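Local coordinates for tetratricopeptide repeat protein (PDB 4R7S), which is of unknown function but, as a tetratricopeptide repeat protein, probably serves as a helical scaffold that binds partner proteins or peptides, at residues 118-123 with 130-135; 220-223 with 229-232. All coordinates share one frame; numbering follows the deposited sequence. Where two conformers were deposited one is given.

Contact 1: residues 118-123 with 130-135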
loop_
_atom_site.group_PDB
_atom_site.type_symbol
_atom_site.label_atom_id
_atom_site.label_comp_id
_atom_site.label_asym_id
_atom_site.label_seq_id
_atom_site.Cartn_x
_atom_site.Cartn_y
_atom_site.Cartn_z
ATOM N N LEU A 118 6.956 -6.552 -0.490
ATOM C CA LEU A 118 8.143 -6.040 -1.186
ATOM C C LEU A 118 8.950 -7.171 -1.774
ATOM O O LEU A 118 9.437 -7.049 -2.905
ATOM C CB LEU A 118 9.064 -5.223 -0.272
ATOM C CG LEU A 118 8.727 -3.784 0.003
ATOM C CD1 LEU A 118 9.836 -3.156 0.799
ATOM C CD2 LEU A 118 8.525 -2.988 -1.294
ATOM N N TYR A 119 9.112 -8.265 -0.999
ATOM C CA TYR A 119 9.866 -9.428 -1.423
ATOM C C TYR A 119 9.180 -10.087 -2.637
ATOM O O TYR A 119 9.877 -10.589 -3.527
ATOM C CB TYR A 119 10.035 -10.432 -0.265
ATOM C CG TYR A 119 11.189 -10.152 0.683
ATOM C CD1 TYR A 119 12.414 -9.680 0.208
ATOM C CD2 TYR A 119 11.087 -10.445 2.043
ATOM C CE1 TYR A 119 13.495 -9.470 1.069
ATOM C CE2 TYR A 119 12.159 -10.240 2.910
ATOM C CZ TYR A 119 13.361 -9.747 2.420
ATOM O OH TYR A 119 14.426 -9.557 3.266
ATOM N N ILE A 120 7.820 -10.048 -2.695
ATOM C CA ILE A 120 7.073 -10.606 -3.825
ATOM C C ILE A 120 7.450 -9.786 -5.062
ATOM O O ILE A 120 7.905 -10.350 -6.056
ATOM C CB ILE A 120 5.538 -10.657 -3.582
ATOM C CG1 ILE A 120 5.150 -11.738 -2.568
ATOM C CG2 ILE A 120 4.778 -10.860 -4.899
ATOM C CD1 ILE A 120 3.694 -11.607 -2.049
ATOM N N GLN A 121 7.324 -8.461 -4.955
ATOM C CA GLN A 121 7.635 -7.489 -5.995
ATOM C C GLN A 121 9.077 -7.628 -6.470
ATOM O O GLN A 121 9.326 -7.461 -7.658
ATOM C CB GLN A 121 7.372 -6.081 -5.467
ATOM C CG GLN A 121 7.645 -4.942 -6.436
ATOM C CD GLN A 121 7.372 -3.589 -5.824
ATOM O OE1 GLN A 121 6.595 -3.434 -4.864
ATOM N NE2 GLN A 121 7.994 -2.571 -6.388
ATOM N N LEU A 122 10.007 -7.979 -5.568
ATOM C CA LEU A 122 11.425 -8.135 -5.910
ATOM C C LEU A 122 11.764 -9.552 -6.378
ATOM O O LEU A 122 12.956 -9.878 -6.450
ATOM C CB LEU A 122 12.315 -7.765 -4.717
ATOM C CG LEU A 122 12.462 -6.266 -4.383
ATOM C CD1 LEU A 122 13.310 -6.074 -3.127
ATOM C CD2 LEU A 122 13.120 -5.494 -5.519
ATOM N N GLN A 123 10.719 -10.392 -6.681
ATOM C CA GLN A 123 10.848 -11.786 -7.157
ATOM C C GLN A 123 11.559 -12.660 -6.090
ATOM O O GLN A 123 12.029 -13.755 -6.392
ATOM C CB GLN A 123 11.590 -11.833 -8.523
ATOM C CG GLN A 123 11.106 -12.907 -9.501
ATOM C CD GLN A 123 11.991 -13.122 -10.719
ATOM O OE1 GLN A 123 12.933 -12.361 -11.006
ATOM N NE2 GLN A 123 11.694 -14.182 -11.467
ATOM N N GLN A 130 8.478 -16.708 4.192
ATOM C CA GLN A 130 8.939 -16.735 5.579
ATOM C C GLN A 130 8.332 -15.583 6.421
ATOM O O GLN A 130 8.001 -15.797 7.589
ATOM C CB GLN A 130 10.475 -16.747 5.633
ATOM C CG GLN A 130 11.037 -18.076 5.118
ATOM C CD GLN A 130 12.547 -18.181 5.066
ATOM O OE1 GLN A 130 13.270 -17.673 5.935
ATOM N NE2 GLN A 130 13.050 -18.937 4.091
ATOM N N ASP A 131 8.104 -14.413 5.798
ATOM C CA ASP A 131 7.490 -13.254 6.451
ATOM C C ASP A 131 5.994 -13.463 6.686
ATOM O O ASP A 131 5.489 -13.032 7.725
ATOM C CB ASP A 131 7.737 -11.962 5.647
ATOM C CG ASP A 131 9.121 -11.342 5.839
ATOM O OD1 ASP A 131 9.892 -11.844 6.694
ATOM O OD2 ASP A 131 9.432 -10.368 5.130
ATOM N N PHE A 132 5.286 -14.131 5.752
ATOM C CA PHE A 132 3.854 -14.402 5.955
ATOM C C PHE A 132 3.692 -15.532 6.986
ATOM O O PHE A 132 2.811 -15.448 7.848
ATOM C CB PHE A 132 3.119 -14.688 4.638
ATOM C CG PHE A 132 3.245 -13.564 3.632
ATOM C CD1 PHE A 132 2.895 -12.257 3.970
ATOM C CD2 PHE A 132 3.716 -13.809 2.346
ATOM C CE1 PHE A 132 3.049 -11.212 3.054
ATOM C CE2 PHE A 132 3.844 -12.766 1.416
ATOM C CZ PHE A 132 3.512 -11.476 1.776
ATOM N N ASP A 133 4.627 -16.499 6.993
ATOM C CA ASP A 133 4.604 -17.567 8.003
ATOM C C ASP A 133 4.845 -16.998 9.403
ATOM O O ASP A 133 4.171 -17.417 10.340
ATOM C CB ASP A 133 5.631 -18.657 7.690
ATOM C CG ASP A 133 5.260 -19.571 6.533
ATOM O OD1 ASP A 133 4.038 -19.758 6.280
ATOM O OD2 ASP A 133 6.191 -20.145 5.906
ATOM N N LYS A 134 5.775 -16.015 9.538
ATOM C CA LYS A 134 6.097 -15.357 10.812
ATOM C C LYS A 134 4.856 -14.725 11.399
ATOM O O LYS A 134 4.661 -14.837 12.603
ATOM C CB LYS A 134 7.220 -14.302 10.653
ATOM C CG LYS A 134 7.891 -13.868 11.970
ATOM C CD LYS A 134 8.834 -14.923 12.580
ATOM C CE LYS A 134 9.298 -14.563 13.970
ATOM N NZ LYS A 134 10.128 -15.643 14.569
ATOM N N ILE A 135 4.012 -14.072 10.560
ATOM C CA ILE A 135 2.749 -13.461 10.998
ATOM C C ILE A 135 1.820 -14.552 11.556
ATOM O O ILE A 135 1.364 -14.439 12.689
ATOM C CB ILE A 135 2.041 -12.644 9.881
ATOM C CG1 ILE A 135 2.971 -11.557 9.319
ATOM C CG2 ILE A 135 0.726 -12.042 10.424
ATOM C CD1 ILE A 135 2.500 -10.797 8.142
#

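Contact 2: residues 220-223 with 229-232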
loop_
_atom_site.group_PDB
_atom_site.type_symbol
_atom_site.label_atom_id
_atom_site.label_comp_id
_atom_site.label_asym_id
_atom_site.label_seq_id
_atom_site.Cartn_x
_atom_site.Cartn_y
_atom_site.Cartn_z
ATOM N N ILE A 220 -9.430 -8.046 -20.392
ATOM C CA ILE A 220 -10.189 -9.230 -20.809
ATOM C C ILE A 220 -11.000 -8.860 -22.027
ATOM O O ILE A 220 -10.927 -9.575 -23.032
ATOM C CB ILE A 220 -11.050 -9.826 -19.670
ATOM C CG1 ILE A 220 -10.150 -10.579 -18.659
ATOM C CG2 ILE A 220 -12.144 -10.736 -20.228
ATOM C CD1 ILE A 220 -10.697 -10.633 -17.226
ATOM N N LYS A 221 -11.695 -7.700 -21.982
ATOM C CA LYS A 221 -12.461 -7.195 -23.127
ATOM C C LYS A 221 -11.543 -7.115 -24.355
ATOM O O LYS A 221 -11.960 -7.561 -25.433
ATOM C CB LYS A 221 -13.100 -5.846 -22.807
ATOM C CG LYS A 221 -14.348 -6.005 -21.968
ATOM C CD LYS A 221 -14.879 -4.666 -21.528
ATOM C CE LYS A 221 -16.207 -4.829 -20.829
ATOM N NZ LYS A 221 -16.544 -3.619 -20.027
ATOM N N LEU A 222 -10.269 -6.652 -24.176
ATOM C CA LEU A 222 -9.269 -6.639 -25.244
ATOM C C LEU A 222 -9.102 -8.046 -25.851
ATOM O O LEU A 222 -9.226 -8.205 -27.074
ATOM C CB LEU A 222 -7.903 -6.158 -24.735
ATOM C CG LEU A 222 -7.414 -4.761 -25.049
ATOM C CD1 LEU A 222 -5.970 -4.616 -24.597
ATOM C CD2 LEU A 222 -7.500 -4.428 -26.540
ATOM N N ALA A 223 -8.848 -9.063 -24.991
ATOM C CA ALA A 223 -8.663 -10.464 -25.401
ATOM C C ALA A 223 -9.909 -11.025 -26.108
ATOM O O ALA A 223 -9.777 -11.898 -26.972
ATOM C CB ALA A 223 -8.317 -11.327 -24.191
ATOM N N ARG A 229 -15.179 -1.409 -26.060
ATOM C CA ARG A 229 -15.626 -1.674 -24.686
ATOM C C ARG A 229 -14.416 -1.599 -23.705
ATOM O O ARG A 229 -14.510 -0.947 -22.659
ATOM C CB ARG A 229 -16.363 -3.020 -24.599
ATOM C CG ARG A 229 -17.888 -2.852 -24.648
ATOM C CD ARG A 229 -18.656 -4.068 -25.144
ATOM N NE ARG A 229 -18.504 -5.267 -24.309
ATOM C CZ ARG A 229 -19.262 -5.571 -23.253
ATOM N NH1 ARG A 229 -20.218 -4.741 -22.851
ATOM N NH2 ARG A 229 -19.051 -6.696 -22.578
ATOM N N ALA A 230 -13.258 -2.160 -24.109
ATOM C CA ALA A 230 -12.023 -2.136 -23.324
ATOM C C ALA A 230 -11.579 -0.699 -23.034
ATOM O O ALA A 230 -11.324 -0.353 -21.871
ATOM C CB ALA A 230 -10.923 -2.887 -24.062
ATOM N N ALA A 231 -11.524 0.147 -24.095
ATOM C CA ALA A 231 -11.126 1.555 -23.976
ATOM C C ALA A 231 -11.985 2.303 -22.945
ATOM O O ALA A 231 -11.435 3.034 -22.114
ATOM C CB ALA A 231 -11.219 2.240 -25.320
ATOM N N LEU A 232 -13.316 2.044 -22.945
ATOM C CA LEU A 232 -14.257 2.676 -22.003
ATOM C C LEU A 232 -13.839 2.383 -20.563
ATOM O O LEU A 232 -13.798 3.307 -19.745
ATOM C CB LEU A 232 -15.713 2.231 -22.264
ATOM C CG LEU A 232 -16.332 2.613 -23.636
ATOM C CD1 LEU A 232 -17.619 1.862 -23.885
ATOM C CD2 LEU A 232 -16.553 4.128 -23.779
HETATM O O HOH W 1 -17.172 -1.458 -21.653
#

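Contact 1: residues 118-123 with 130-135
Tyr119 and Ile120 meet Asp131 and Phe132 in a small, mostly buried side-chain contact between helix 109-121 and helix 125-138. These two consecutive helices form an antiparallel hairpin, in keeping with the tetratricopeptide repeat family. The backbones stay well apart here, with Tyr119 CA 9.1 Å from Asp131 CA. Only side chains bridge the gap, and they bury 123 Å² in all.

The first pair is polar against aromatic. Asp131 OD2 comes up to the edge of the Tyr119 ring, near its plane, and lies 3.5 Å from CD2. It is just as close to CE2, so it faces that ring bond. Carboxylate and ring planes are tilted 36° from each other, and the two side chains cross at about a right angle. The second pair is purely apolar. Ile120 CD1 lies 3.7 Å from Phe132 CE2, close to the ring plane and at its edge. It is almost as near to CZ. The chi1 of Ile120, -72°, sets CG1 anti to the carbonyl carbon, and an extended chi2 carries CD1 onward to the phenylalanine.

Ile120 also packs on Ile151, Leu152 and Met155 of helix 143-156. Trp127, earlier on helix 125-138, meets the Tyr119 ring edge-to-face. Helix 109-121 ends here in a Schellman motif, with Gln123 at positive phi as its C-prime residue. Gln123 N binds Ile120 O, and Asn124 N binds Tyr119 O.

No hydrogen bond crosses between 118-123 and 130-135. The buried carboxylate of Asp131 has its salt bridge with Arg115, on the same helix as Tyr119. That pairing probably offsets the cost of burying the charge. The ring C-H edge is likely to offer OD2 a weakly positive neighbour, and Ile120 and Phe132 form an apolar contact alongside.

Contact 2: residues 220-223 with 229-232
Lys221 carries most of this contact, reaching over Ala230 and Arg229 of helix 227-238 where the two backbones come close. Its CA is 5.1 Å from Ala230 CA. Such an approach suits the small side chain of Ala230, whose CB packs against Lys221 CB at 3.9 Å. With chi1 at -79°, CG of Lys221 stands beside the backbone N, and the extended chain beyond it reaches across to Arg229. CD touches Arg229 CB at 3.8 Å. Further out, CE sits over one face of the Arg229 guanidinium, offset toward its rim. Arg229 bends at chi3 (62°), and the two long side chains cross at about a right angle.

The ammonium is held by more than one partner. Lys221 NZ donates to a water at 2.8 Å, and this water donates to Arg229 O at 2.9 Å. NZ also forms a salt bridge with Asp233, while Glu226 pairs with Arg229 NE. These acids probably ease the like charges of NZ and Arg229 NH2, which stand 4.7 Å apart. With an alanine here, Asp233 would probably be left without this cationic mate and the Arg229 guanidinium without the methylene against the rim of one face.

Leu222 follows. Ala230 CB lies 3.8 Å from its backbone N and 4.1 Å from its CG. Its side chain also reaches Phe234 and the C-terminal segment after helix 244-252, at Leu253 and Thr254.

Helices 211-223 and 227-238 thus form a hairpin near the C-terminal end of the array. Ile220 and Ala223 turn to the preceding helix 193-206, where Ile220 packs on Ala196, Met197 and Ile200.

In the fold
Both contacts join consecutive helices across a short turn, but they share no helix. Their centres are 33 Å apart and their nearest atoms about 20 Å, so they do not touch. Contact 1 lies nearer the middle of the chain and is mostly buried; contact 2 is near the C-terminal end and only partly buried. Contact 1 spans a wide backbone gap with two aromatic rings, an isoleucine and one buried carboxylate, whose charge is met by Arg115 outside the segments. Contact 2 brings two helices close over an alanine. There the aliphatic parts of basic chains pack together, their charged ends bound by outside acids and, for the lysine, a bridging water.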